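Local coordinates for protein copper-containing nitrite reductase (Thermus scotoductus, PDB 6HBE) that probably reduces nitrite to nitric oxide with electrons from cytochrome c, as a homotrimeric three-domain copper enzyme, at residues 138-147 with 223-234. Numbering follows the deposited sequence.
Sequences PKEKYRMERE and EYMYYQGNPKNL
Tyr142 brings its ring edge against the face of Tyr226, its CD1 over the centre of that ring, with the planes at 51° in an edge-to-face pair. CG of Tyr142 stands anti to the carbonyl carbon (chi1 -66°), which sends the phenol past Pro231 to the turn, where OH gives a 2.7 Å hydrogen bond to a lone pair of Gly229 O. The buried Tyr226 OH accepts from Arg143 N at 2.9 Å and also bonds Glu252 on the neighbouring strand, so two partners hold this hydroxyl. The packing is tight here, and partly exposed Arg143 lies across the buried Tyr224, with CD over the ring face 4.0 Å from its centroid. The solvent side is polar: Lys232 NZ reaches Glu140 OE1 at 2.9 Å in a salt bridge, and exposed Glu147 shares its carboxylate, OE1 accepting a hydrogen bond from Tyr224 OH (2.7 Å) on its syn lone pair and OE2 pairing with Arg143 NE. With Arg143 cut back to alanine, that face of Tyr224 would probably be uncovered and Glu147 OE2 left without its salt-bridge partner. The short helix after strand 131-137 thus packs onto the second beta-sandwich, within the two-cupredoxin core typical of copper nitrite reductases.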
loop_
_atom_site.group_PDB
_atom_site.type_symbol
_atom_site.label_atom_id
_atom_site.label_comp_id
_atom_site.label_asym_id
_atom_site.label_seq_id
_atom_site.Cartn_x
_atom_site.Cartn_y
_atom_site.Cartn_z
ATOM N N PRO C 138 -5.062 -18.027 -27.810
ATOM C CA PRO C 138 -6.278 -18.831 -27.911
ATOM C C PRO C 138 -6.594 -19.294 -29.330
ATOM O O PRO C 138 -6.239 -18.616 -30.303
ATOM C CB PRO C 138 -7.374 -17.874 -27.456
ATOM C CG PRO C 138 -6.851 -16.514 -27.793
ATOM C CD PRO C 138 -5.373 -16.601 -27.556
ATOM N N LYS C 139 -7.289 -20.427 -29.426
ATOM C CA LYS C 139 -7.816 -20.888 -30.694
ATOM C C LYS C 139 -8.950 -19.967 -31.117
ATOM O O LYS C 139 -9.022 -19.602 -32.264
ATOM C CB LYS C 139 -8.332 -22.331 -30.608
ATOM C CG LYS C 139 -7.251 -23.366 -30.314
ATOM C CD LYS C 139 -7.322 -24.581 -31.244
ATOM C CE LYS C 139 -6.252 -25.610 -30.893
ATOM N NZ LYS C 139 -6.591 -26.388 -29.664
ATOM N N GLU C 140 -9.829 -19.600 -30.182
ATOM C CA GLU C 140 -10.879 -18.603 -30.435
ATOM C C GLU C 140 -10.226 -17.237 -30.626
ATOM O O GLU C 140 -9.519 -16.759 -29.732
ATOM C CB GLU C 140 -11.868 -18.547 -29.252
ATOM C CG GLU C 140 -12.955 -17.472 -29.368
ATOM C CD GLU C 140 -13.837 -17.335 -28.130
ATOM O OE1 GLU C 140 -13.712 -18.128 -27.165
ATOM O OE2 GLU C 140 -14.668 -16.411 -28.128
ATOM N N LYS C 141 -10.453 -16.598 -31.770
ATOM C CA LYS C 141 -9.835 -15.282 -32.015
ATOM C C LYS C 141 -10.485 -14.176 -31.157
ATOM O O LYS C 141 -11.674 -14.231 -30.875
ATOM C CB LYS C 141 -9.885 -14.940 -33.506
ATOM C CG LYS C 141 -9.040 -15.913 -34.322
ATOM C CD LYS C 141 -9.005 -15.567 -35.801
ATOM C CE LYS C 141 -8.215 -16.604 -36.596
ATOM N NZ LYS C 141 -6.811 -16.732 -36.110
ATOM N N TYR C 142 -9.684 -13.199 -30.713
ATOM C CA TYR C 142 -10.191 -12.046 -29.946
ATOM C C TYR C 142 -11.129 -11.216 -30.840
ATOM O O TYR C 142 -11.059 -11.286 -32.081
ATOM C CB TYR C 142 -9.013 -11.175 -29.408
ATOM C CG TYR C 142 -8.130 -11.875 -28.364
ATOM C CD1 TYR C 142 -8.566 -12.050 -27.040
ATOM C CD2 TYR C 142 -6.864 -12.338 -28.698
ATOM C CE1 TYR C 142 -7.755 -12.691 -26.095
ATOM C CE2 TYR C 142 -6.049 -12.976 -27.768
ATOM C CZ TYR C 142 -6.486 -13.152 -26.468
ATOM O OH TYR C 142 -5.655 -13.801 -25.571
ATOM N N ARG C 143 -12.012 -10.441 -30.220
ATOM C CA ARG C 143 -13.102 -9.785 -30.936
ATOM C C ARG C 143 -12.682 -8.816 -32.059
ATOM O O ARG C 143 -13.280 -8.858 -33.156
ATOM C CB ARG C 143 -14.047 -9.124 -29.935
ATOM C CG ARG C 143 -15.189 -8.342 -30.547
ATOM C CD ARG C 143 -16.259 -8.049 -29.518
ATOM N NE ARG C 143 -17.012 -6.866 -29.880
ATOM C CZ ARG C 143 -17.946 -6.310 -29.126
ATOM N NH1 ARG C 143 -18.291 -6.852 -27.964
ATOM N NH2 ARG C 143 -18.540 -5.199 -29.546
ATOM N N MET C 144 -11.677 -7.960 -31.822
ATOM C CA MET C 144 -11.230 -7.004 -32.844
ATOM C C MET C 144 -10.547 -7.705 -34.036
ATOM O O MET C 144 -10.660 -7.244 -35.171
ATOM C CB MET C 144 -10.305 -5.909 -32.276
ATOM C CG MET C 144 -10.069 -4.727 -33.240
ATOM S SD MET C 144 -9.086 -3.371 -32.511
ATOM C CE MET C 144 -10.330 -2.599 -31.468
ATOM N N GLU C 145 -9.824 -8.795 -33.795
ATOM C CA GLU C 145 -9.286 -9.602 -34.908
ATOM C C GLU C 145 -10.425 -10.198 -35.743
ATOM O O GLU C 145 -10.409 -10.107 -36.967
ATOM C CB GLU C 145 -8.361 -10.719 -34.421
ATOM C CG GLU C 145 -7.903 -11.674 -35.540
ATOM C CD GLU C 145 -6.614 -12.446 -35.245
ATOM O OE1 GLU C 145 -5.988 -12.296 -34.165
ATOM O OE2 GLU C 145 -6.203 -13.221 -36.135
ATOM N N ARG C 146 -11.414 -10.777 -35.085
ATOM C CA ARG C 146 -12.567 -11.353 -35.791
ATOM C C ARG C 146 -13.247 -10.276 -36.636
ATOM O O ARG C 146 -13.390 -10.451 -37.852
ATOM C CB ARG C 146 -13.562 -12.004 -34.819
ATOM C CG ARG C 146 -14.784 -12.607 -35.513
ATOM C CD ARG C 146 -15.743 -13.364 -34.590
ATOM N NE ARG C 146 -16.408 -12.502 -33.601
ATOM C CZ ARG C 146 -16.148 -12.426 -32.289
ATOM N NH1 ARG C 146 -15.203 -13.159 -31.701
ATOM N NH2 ARG C 146 -16.854 -11.578 -31.544
ATOM N N GLU C 147 -13.622 -9.164 -35.996
ATOM C CA GLU C 147 -14.283 -8.023 -36.664
ATOM C C GLU C 147 -13.519 -7.406 -37.835
ATOM O O GLU C 147 -14.141 -7.026 -38.822
ATOM C CB GLU C 147 -14.650 -6.910 -35.653
ATOM C CG GLU C 147 -15.783 -7.296 -34.687
ATOM C CD GLU C 147 -16.007 -6.284 -33.566
ATOM O OE1 GLU C 147 -15.179 -5.378 -33.356
ATOM O OE2 GLU C 147 -17.027 -6.368 -32.885
ATOM N N GLU C 223 -10.690 -0.381 -26.285
ATOM C CA GLU C 223 -11.952 -0.832 -26.869
ATOM C C GLU C 223 -12.434 -2.141 -26.248
ATOM O O GLU C 223 -13.602 -2.246 -25.828
ATOM C CB GLU C 223 -11.822 -0.944 -28.385
ATOM C CG GLU C 223 -11.273 0.363 -28.993
ATOM C CD GLU C 223 -11.481 0.484 -30.474
ATOM O OE1 GLU C 223 -12.607 0.198 -30.935
ATOM O OE2 GLU C 223 -10.518 0.870 -31.170
ATOM N N TYR C 224 -11.549 -3.136 -26.214
ATOM C CA TYR C 224 -11.861 -4.456 -25.641
ATOM C C TYR C 224 -10.701 -4.914 -24.760
ATOM O O TYR C 224 -9.567 -4.795 -25.164
ATOM C CB TYR C 224 -12.058 -5.512 -26.743
ATOM C CG TYR C 224 -13.031 -5.144 -27.852
ATOM C CD1 TYR C 224 -14.326 -4.706 -27.569
ATOM C CD2 TYR C 224 -12.665 -5.290 -29.202
ATOM C CE1 TYR C 224 -15.226 -4.364 -28.593
ATOM C CE2 TYR C 224 -13.558 -4.952 -30.241
ATOM C CZ TYR C 224 -14.830 -4.487 -29.930
ATOM O OH TYR C 224 -15.708 -4.176 -30.958
ATOM N N MET C 225 -10.997 -5.478 -23.591
ATOM C CA MET C 225 -9.990 -6.063 -22.709
ATOM C C MET C 225 -10.456 -7.432 -22.226
ATOM O O MET C 225 -11.632 -7.649 -22.055
ATOM C CB MET C 225 -9.722 -5.177 -21.486
ATOM C CG MET C 225 -9.705 -3.696 -21.756
ATOM S SD MET C 225 -8.991 -2.690 -20.442
ATOM C CE MET C 225 -10.019 -3.151 -19.057
ATOM N N TYR C 226 -9.504 -8.321 -21.965
ATOM C CA TYR C 226 -9.786 -9.686 -21.548
ATOM C C TYR C 226 -9.012 -9.995 -20.274
ATOM O O TYR C 226 -7.780 -10.072 -20.301
ATOM C CB TYR C 226 -9.420 -10.654 -22.681
ATOM C CG TYR C 226 -10.024 -10.242 -24.008
ATOM C CD1 TYR C 226 -9.345 -9.374 -24.870
ATOM C CD2 TYR C 226 -11.281 -10.705 -24.401
ATOM C CE1 TYR C 226 -9.911 -8.975 -26.085
ATOM C CE2 TYR C 226 -11.848 -10.316 -25.608
ATOM C CZ TYR C 226 -11.171 -9.464 -26.449
ATOM O OH TYR C 226 -11.728 -9.074 -27.648
ATOM N N TYR C 227 -9.717 -10.161 -19.164
ATOM C CA TYR C 227 -9.074 -10.473 -17.878
ATOM C C TYR C 227 -8.411 -11.869 -17.928
ATOM O O TYR C 227 -9.027 -12.842 -18.401
ATOM C CB TYR C 227 -10.046 -10.344 -16.714
ATOM C CG TYR C 227 -9.452 -10.526 -15.295
ATOM C CD1 TYR C 227 -8.410 -9.720 -14.819
ATOM C CD2 TYR C 227 -9.964 -11.488 -14.427
ATOM C CE1 TYR C 227 -7.895 -9.889 -13.527
ATOM C CE2 TYR C 227 -9.474 -11.660 -13.132
ATOM C CZ TYR C 227 -8.439 -10.859 -12.674
ATOM O OH TYR C 227 -7.964 -11.089 -11.377
ATOM N N GLN C 228 -7.146 -11.902 -17.505
ATOM C CA GLN C 228 -6.213 -13.044 -17.615
ATOM C C GLN C 228 -5.782 -13.365 -19.056
ATOM O O GLN C 228 -5.084 -14.354 -19.280
ATOM C CB GLN C 228 -6.790 -14.303 -16.960
ATOM C CG GLN C 228 -7.281 -14.058 -15.521
ATOM C CD GLN C 228 -6.140 -14.089 -14.505
ATOM O OE1 GLN C 228 -5.265 -14.948 -14.579
ATOM N NE2 GLN C 228 -6.187 -13.199 -13.526
ATOM N N GLY C 229 -6.174 -12.539 -20.017
ATOM C CA GLY C 229 -6.023 -12.883 -21.445
ATOM C C GLY C 229 -6.996 -13.932 -22.011
ATOM O O GLY C 229 -6.848 -14.333 -23.186
ATOM N N ASN C 230 -7.969 -14.375 -21.219
ATOM C CA ASN C 230 -8.969 -15.342 -21.692
ATOM C C ASN C 230 -10.079 -14.637 -22.476
ATOM O O ASN C 230 -10.769 -13.776 -21.919
ATOM C CB ASN C 230 -9.573 -16.135 -20.519
ATOM C CG ASN C 230 -10.399 -17.338 -20.975
ATOM O OD1 ASN C 230 -11.352 -17.183 -21.731
ATOM N ND2 ASN C 230 -10.043 -18.531 -20.504
ATOM N N PRO C 231 -10.310 -15.043 -23.750
ATOM C CA PRO C 231 -11.345 -14.358 -24.554
ATOM C C PRO C 231 -12.736 -14.244 -23.958
ATOM O O PRO C 231 -13.447 -13.325 -24.329
ATOM C CB PRO C 231 -11.420 -15.188 -25.844
ATOM C CG PRO C 231 -10.097 -15.830 -25.955
ATOM C CD PRO C 231 -9.639 -16.104 -24.537
ATOM N N LYS C 232 -13.128 -15.147 -23.057
ATOM C CA LYS C 232 -14.450 -15.099 -22.426
ATOM C C LYS C 232 -14.656 -13.952 -21.428
ATOM O O LYS C 232 -15.789 -13.542 -21.173
ATOM C CB LYS C 232 -14.754 -16.390 -21.654
ATOM C CG LYS C 232 -14.667 -17.693 -22.434
ATOM C CD LYS C 232 -15.537 -17.714 -23.666
ATOM C CE LYS C 232 -15.359 -19.043 -24.380
ATOM N NZ LYS C 232 -16.070 -19.028 -25.686
ATOM N N ASN C 233 -13.574 -13.443 -20.856
ATOM C CA ASN C 233 -13.647 -12.455 -19.777
ATOM C C ASN C 233 -13.579 -10.994 -20.309
ATOM O O ASN C 233 -12.674 -10.208 -19.930
ATOM C CB ASN C 233 -12.505 -12.701 -18.778
ATOM C CG ASN C 233 -12.542 -14.079 -18.122
ATOM O OD1 ASN C 233 -13.593 -14.675 -17.905
ATOM N ND2 ASN C 233 -11.376 -14.570 -17.753
ATOM N N LEU C 234 -14.560 -10.630 -21.142
ATOM C CA LEU C 234 -14.567 -9.352 -21.872
ATOM C C LEU C 234 -15.084 -8.154 -21.051
ATOM O O LEU C 234 -16.113 -8.241 -20.403
ATOM C CB LEU C 234 -15.420 -9.472 -23.149
ATOM C CG LEU C 234 -15.628 -8.213 -24.019
ATOM C CD1 LEU C 234 -14.313 -7.743 -24.621
ATOM C CD2 LEU C 234 -16.641 -8.499 -25.122
#